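Tryptophanyl-tRNA synthetase (Aeropyrum pernix, PDB 3A04) catalyses the ATP-dependent attachment of L-tryptophan to its cognate tRNA, releasing AMP and diphosphate. Local coordinates at residues F159-I162 with Q163-G167. Residues are numbered along the deposited sequence; the frame is centred on the assembly and turned at random. Where two conformers were deposited one is given.
Sequences FRLI and QLFSG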
loop_
_atom_site.group_PDB
_atom_site.type_symbol
_atom_site.label_atom_id
_atom_site.label_comp_id
_atom_site.label_asym_id
_atom_site.label_seq_id
_atom_site.Cartn_x
_atom_site.Cartn_y
_atom_site.Cartn_z
ATOM N N PHE A 159 0.422 -4.683 6.347
ATOM C CA PHE A 159 0.042 -3.711 5.358
ATOM C C PHE A 159 -0.301 -2.353 6.007
ATOM O O PHE A 159 -0.080 -1.343 5.422
ATOM C CB PHE A 159 -1.148 -4.028 4.317
ATOM C CG PHE A 159 -1.110 -3.131 3.078
ATOM C CD1 PHE A 159 -0.178 -3.309 2.083
ATOM C CD2 PHE A 159 -2.019 -2.102 2.903
ATOM C CE1 PHE A 159 -0.161 -2.480 1.004
ATOM C CE2 PHE A 159 -1.965 -1.303 1.784
ATOM C CZ PHE A 159 -1.036 -1.504 0.881
ATOM N N ARG A 160 -0.841 -2.362 7.201
ATOM C CA ARG A 160 -1.086 -1.071 7.870
ATOM C C ARG A 160 0.217 -0.279 8.038
ATOM O O ARG A 160 0.235 0.953 7.937
ATOM C CB ARG A 160 -1.705 -1.318 9.240
ATOM C CG ARG A 160 -2.196 0.005 9.888
ATOM C CD ARG A 160 -2.918 -0.279 11.236
ATOM N NE ARG A 160 -3.975 -1.247 11.148
ATOM C CZ ARG A 160 -4.202 -2.193 12.052
ATOM N NH1 ARG A 160 -3.424 -2.303 13.114
ATOM N NH2 ARG A 160 -5.223 -3.010 11.892
ATOM N N LEU A 161 1.362 -0.954 8.257
ATOM C CA LEU A 161 2.548 -0.148 8.357
ATOM C C LEU A 161 2.840 0.575 7.070
ATOM O O LEU A 161 3.391 1.677 7.102
ATOM C CB LEU A 161 3.822 -1.050 8.689
ATOM C CG LEU A 161 3.828 -1.682 10.103
ATOM C CD1 LEU A 161 4.992 -2.708 10.163
ATOM C CD2 LEU A 161 4.033 -0.533 11.114
ATOM N N ILE A 162 2.634 -0.139 5.949
ATOM C CA ILE A 162 2.914 0.430 4.664
ATOM C C ILE A 162 2.028 1.659 4.490
ATOM O O ILE A 162 2.508 2.726 4.033
ATOM C CB ILE A 162 2.637 -0.591 3.511
ATOM C CG1 ILE A 162 3.588 -1.832 3.642
ATOM C CG2 ILE A 162 2.831 0.097 2.131
ATOM C CD1 ILE A 162 3.167 -3.006 2.683
ATOM N N GLN A 163 0.758 1.527 4.857
ATOM C CA GLN A 163 -0.150 2.698 4.751
ATOM C C GLN A 163 0.275 3.894 5.638
ATOM O O GLN A 163 0.282 5.040 5.197
ATOM C CB GLN A 163 -1.543 2.313 5.144
ATOM C CG GLN A 163 -2.205 1.281 4.241
ATOM C CD GLN A 163 -3.548 0.791 4.823
ATOM O OE1 GLN A 163 -3.587 0.078 5.851
ATOM N NE2 GLN A 163 -4.653 1.154 4.152
ATOM N N LEU A 164 0.723 3.608 6.834
ATOM C CA LEU A 164 1.115 4.676 7.748
ATOM C C LEU A 164 2.494 5.205 7.376
ATOM O O LEU A 164 2.704 6.395 7.524
ATOM C CB LEU A 164 1.104 4.189 9.188
ATOM C CG LEU A 164 -0.309 3.698 9.642
ATOM C CD1 LEU A 164 -0.215 3.323 11.146
ATOM C CD2 LEU A 164 -1.419 4.702 9.449
ATOM N N PHE A 165 3.408 4.350 6.849
ATOM C CA PHE A 165 4.719 4.839 6.434
ATOM C C PHE A 165 4.597 5.864 5.332
ATOM O O PHE A 165 5.482 6.745 5.229
ATOM C CB PHE A 165 5.656 3.738 5.882
ATOM C CG PHE A 165 6.091 2.718 6.902
ATOM C CD1 PHE A 165 5.980 2.954 8.272
ATOM C CD2 PHE A 165 6.709 1.523 6.473
ATOM C CE1 PHE A 165 6.409 1.998 9.229
ATOM C CE2 PHE A 165 7.150 0.557 7.427
ATOM C CZ PHE A 165 7.002 0.800 8.807
ATOM N N SER A 166 3.586 5.742 4.459
ATOM C CA SER A 166 3.478 6.673 3.321
ATOM C C SER A 166 3.310 8.124 3.755
ATOM O O SER A 166 3.648 9.038 2.967
ATOM C CB SER A 166 2.330 6.285 2.388
ATOM O OG SER A 166 1.080 6.569 2.995
ATOM N N GLY A 167 2.906 8.337 5.009
ATOM C CA GLY A 167 2.802 9.716 5.535
ATOM C C GLY A 167 4.122 10.256 6.107
ATOM O O GLY A 167 4.219 11.447 6.426
#
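F165 lays one face of its ring over the backbone and side chain of L161, one turn earlier in helix 156-165. CB of L161 sits over that face, 4.0 Å from the F165 ring centroid, in a CH-pi contact, while L161 CD2 packs near F165 CE1 and CZ. With CG anti to the carbonyl carbon (chi1 -67°), the ring is carried back along the helix over L161 O. F165 N also donates to L161 O, at 2.7 Å, tilted 26° from the carbonyl plane. Were F165 an alanine, L161 CB and CD2 would probably lose their aromatic cover, opening a gap toward M232 and L197.

The other carbonyls are paired in the same i to i+4 way. F159 O accepts from Q163 N at 3.0 Å and R160 O from L164 N at 2.9 Å, both fairly straight and nearly in line with their C=O bonds; I162 O takes S166 N at 3.2 Å in a more bent bond. S166 OG donates to Q163 O at 2.8 Å, giving it a side-chain partner three residues on, and G167 N donates to L164 O. The side chains of Q163 and F159 cross at about a right angle, the amide turned 42° from the ring plane, with Q163 CG 3.6 Å from F159 CE2.

Q163 NE2 and R160 NE bond to Q151 O and T152 O of the second subunit, whose F159 meets this F159, placing the helix at the dimer interface. I162, F165 and S166 pack against helix 183-197 of their own chain.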